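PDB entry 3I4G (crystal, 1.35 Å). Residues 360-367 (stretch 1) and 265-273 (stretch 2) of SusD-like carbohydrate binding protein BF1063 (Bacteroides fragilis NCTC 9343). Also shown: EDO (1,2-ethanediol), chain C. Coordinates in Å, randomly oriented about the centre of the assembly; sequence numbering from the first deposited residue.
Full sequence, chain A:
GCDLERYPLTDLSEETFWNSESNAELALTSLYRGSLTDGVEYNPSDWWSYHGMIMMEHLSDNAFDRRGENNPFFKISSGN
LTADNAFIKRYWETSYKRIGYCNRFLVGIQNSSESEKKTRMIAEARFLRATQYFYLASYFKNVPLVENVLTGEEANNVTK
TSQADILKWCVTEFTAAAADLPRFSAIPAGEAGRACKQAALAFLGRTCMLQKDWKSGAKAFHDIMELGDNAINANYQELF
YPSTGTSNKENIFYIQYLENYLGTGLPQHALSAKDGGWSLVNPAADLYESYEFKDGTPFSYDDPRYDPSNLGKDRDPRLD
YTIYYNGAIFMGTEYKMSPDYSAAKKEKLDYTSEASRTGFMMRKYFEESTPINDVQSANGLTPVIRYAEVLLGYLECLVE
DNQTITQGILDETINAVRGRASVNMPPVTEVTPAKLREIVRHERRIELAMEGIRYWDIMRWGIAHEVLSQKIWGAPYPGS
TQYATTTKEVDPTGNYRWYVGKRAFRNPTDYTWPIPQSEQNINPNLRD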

# COMPACT_ATOMS: atom_id res chain seq x y z
N PHE A 360 -8.92 17.31 -0.25
CA PHE A 360 -7.54 16.91 -0.51
C PHE A 360 -7.51 16.02 -1.74
O PHE A 360 -8.51 15.37 -2.11
CB PHE A 360 -6.94 16.15 0.67
CG PHE A 360 -6.83 16.96 1.94
CD1 PHE A 360 -5.86 17.94 2.05
CD2 PHE A 360 -7.67 16.74 3.03
CE1 PHE A 360 -5.72 18.67 3.21
CE2 PHE A 360 -7.52 17.47 4.20
CZ PHE A 360 -6.58 18.44 4.28
N MSE A 361 -6.32 15.94 -2.31
CA MSE A 361 -6.00 15.04 -3.40
C MSE A 361 -4.63 14.44 -3.16
O MSE A 361 -3.84 14.96 -2.37
CB MSE A 361 -6.03 15.78 -4.72
CG MSE A 361 -7.39 16.31 -5.12
SE MSE A 361 -8.62 14.79 -5.59
CE MSE A 361 -7.93 14.39 -7.19
N MSE A 362 -4.34 13.34 -3.86
CA MSE A 362 -3.03 12.70 -3.76
C MSE A 362 -2.07 13.26 -4.80
O MSE A 362 -2.32 13.23 -5.98
CB MSE A 362 -3.14 11.18 -3.96
CG MSE A 362 -1.81 10.45 -3.88
SE MSE A 362 -2.05 8.51 -3.97
CE MSE A 362 -2.43 8.43 -5.79
N ARG A 363 -0.93 13.75 -4.33
CA ARG A 363 0.18 14.22 -5.19
C ARG A 363 1.14 13.07 -5.51
O ARG A 363 1.73 13.03 -6.60
CB ARG A 363 0.95 15.36 -4.51
CG ARG A 363 1.89 16.09 -5.46
CD ARG A 363 2.77 17.11 -4.79
NE ARG A 363 2.09 18.30 -4.28
CZ ARG A 363 1.85 19.39 -5.00
NH1 ARG A 363 2.10 19.44 -6.30
NH2 ARG A 363 1.28 20.44 -4.43
N LYS A 364 1.34 12.16 -4.57
CA LYS A 364 2.25 11.02 -4.74
C LYS A 364 1.88 10.25 -5.99
O LYS A 364 0.70 10.10 -6.30
CB LYS A 364 2.21 10.13 -3.52
CG LYS A 364 3.26 9.02 -3.49
CD LYS A 364 3.32 8.30 -2.15
CE LYS A 364 4.11 9.10 -1.08
NZ LYS A 364 4.19 8.41 0.25
N TYR A 365 2.93 9.77 -6.70
CA TYR A 365 2.89 8.94 -7.91
C TYR A 365 2.72 9.70 -9.22
O TYR A 365 2.76 9.09 -10.28
CB TYR A 365 1.79 7.86 -7.80
CG TYR A 365 1.92 6.90 -6.67
CD1 TYR A 365 2.91 5.92 -6.63
CD2 TYR A 365 1.02 6.94 -5.60
CE1 TYR A 365 3.02 5.04 -5.57
CE2 TYR A 365 1.14 6.07 -4.53
CZ TYR A 365 2.12 5.11 -4.53
OH TYR A 365 2.19 4.24 -3.49
N PHE A 366 2.59 11.02 -9.14
CA PHE A 366 2.38 11.86 -10.35
C PHE A 366 3.57 12.73 -10.65
O PHE A 366 3.85 13.67 -9.93
CB PHE A 366 1.08 12.68 -10.22
CG PHE A 366 -0.14 11.81 -9.98
CD1 PHE A 366 -0.50 10.82 -10.89
CD2 PHE A 366 -0.90 11.94 -8.87
CE1 PHE A 366 -1.58 9.99 -10.66
CE2 PHE A 366 -1.98 11.10 -8.64
CZ PHE A 366 -2.33 10.14 -9.53
N GLU A 367 4.30 12.36 -11.71
CA GLU A 367 5.49 13.08 -12.17
C GLU A 367 5.02 14.31 -12.92
O GLU A 367 4.90 14.28 -14.15
CB GLU A 367 6.34 12.12 -13.01
CG GLU A 367 7.66 12.69 -13.50
CD GLU A 367 8.48 11.67 -14.29
OE1 GLU A 367 8.48 10.46 -14.02
OE2 GLU A 367 9.17 12.09 -15.24
C1 EDO C . 1.71 8.88 -14.31
O1 EDO C . 1.50 7.53 -13.84
C2 EDO C . 3.06 9.29 -13.74
O2 EDO C . 3.10 10.70 -13.65
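Stretch 2 265-273: GLPQHALSA

A short helix can pack against a strand and the turn that follows it without a single direct hydrogen bond, relying on apolar side chains and two waters; residues 265-273 are a worked example. G265 occupies the N-cap position before a helix spanning 266-270, and the chain leaves helical geometry at L271. The helix runs antiparallel to the strand that ends at M362, at 177° between axes whose closest approach is 10.6 Å.

Along stretch 1, F360 makes no contact with stretch 2. M361, a selenomethionine, has its CA-to-CB bond toward stretch 2, and its CE lies 3.2 Å from A270 O, at the helix end, and 3.7 Å from S272 CB, beyond it. At M362 the gap is bridged by water. One water links M362 N (2.8 Å) to A270 O (2.9 Å), and a second donates to both M362 O and A270 O, so this carbonyl at the helix end is satisfied by solvent. M362 CE also reaches L266 CD2, at 4.3 Å.

The type II turn from R363 to F366 then brings aromatic residues to the helix. Y365 CB sits 4.1 Å from L266 CD2. F366 is the residue most covered by the other stretch (92 Å²): L271 CD2 lies over one ring face, 3.8 Å from F366 CG, in a CH-pi arrangement, while A270 CB meets the ring edge, 3.8 Å from F366 CZ.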

# COMPACT_ATOMS: atom_id res chain seq x y z
N GLY A 265 -3.89 3.11 -15.36
CA GLY A 265 -5.00 4.04 -15.39
C GLY A 265 -5.11 4.90 -14.14
O GLY A 265 -6.11 5.62 -13.99
N LEU A 266 -4.13 4.84 -13.25
CA LEU A 266 -4.18 5.60 -12.02
C LEU A 266 -4.38 7.09 -12.30
O LEU A 266 -5.16 7.73 -11.61
CB LEU A 266 -2.93 5.37 -11.14
CG LEU A 266 -2.90 6.14 -9.83
CD1 LEU A 266 -4.10 5.80 -8.90
CD2 LEU A 266 -1.56 5.90 -9.15
N PRO A 267 -3.70 7.70 -13.30
CA PRO A 267 -3.97 9.12 -13.55
C PRO A 267 -5.43 9.43 -13.89
O PRO A 267 -6.01 10.38 -13.36
CB PRO A 267 -3.03 9.45 -14.71
CG PRO A 267 -1.93 8.42 -14.57
CD PRO A 267 -2.66 7.18 -14.21
N GLN A 268 -6.04 8.65 -14.79
CA GLN A 268 -7.44 8.88 -15.09
C GLN A 268 -8.27 8.84 -13.83
O GLN A 268 -9.23 9.62 -13.65
CB GLN A 268 -7.92 7.80 -16.06
CG GLN A 268 -9.43 7.86 -16.36
CD GLN A 268 -9.82 9.07 -17.15
OE1 GLN A 268 -9.81 9.02 -18.39
NE2 GLN A 268 -10.09 10.18 -16.47
N HIS A 269 -7.97 7.89 -12.96
CA HIS A 269 -8.76 7.73 -11.77
C HIS A 269 -8.50 8.72 -10.68
O HIS A 269 -9.46 9.09 -9.99
CB HIS A 269 -8.58 6.31 -11.15
CG HIS A 269 -9.83 5.50 -11.23
ND1 HIS A 269 -9.84 4.16 -11.57
CD2 HIS A 269 -11.12 5.84 -10.99
CE1 HIS A 269 -11.09 3.73 -11.57
NE2 HIS A 269 -11.89 4.72 -11.21
N ALA A 270 -7.26 9.15 -10.51
CA ALA A 270 -6.87 9.90 -9.30
C ALA A 270 -6.39 11.33 -9.50
O ALA A 270 -6.16 12.01 -8.51
CB ALA A 270 -5.83 9.12 -8.51
N LEU A 271 -6.19 11.76 -10.74
CA LEU A 271 -6.00 13.18 -11.00
C LEU A 271 -7.33 13.89 -10.77
O LEU A 271 -8.41 13.28 -10.76
CB LEU A 271 -5.51 13.45 -12.43
CG LEU A 271 -4.12 12.93 -12.72
CD1 LEU A 271 -3.73 13.14 -14.21
CD2 LEU A 271 -3.01 13.58 -11.83
N SER A 272 -7.28 15.22 -10.61
CA SER A 272 -8.49 16.01 -10.47
C SER A 272 -8.99 16.46 -11.85
O SER A 272 -8.29 16.30 -12.87
CB SER A 272 -8.27 17.19 -9.51
OG SER A 272 -7.58 18.23 -10.15
N ALA A 273 -10.17 17.03 -11.89
CA ALA A 273 -10.79 17.39 -13.17
C ALA A 273 -9.94 18.32 -14.01
O ALA A 273 -9.92 18.17 -15.23
CB ALA A 273 -12.16 18.02 -12.91
O HOH W 1 -5.99 11.88 -5.65
O HOH W 2 -4.17 13.93 -7.90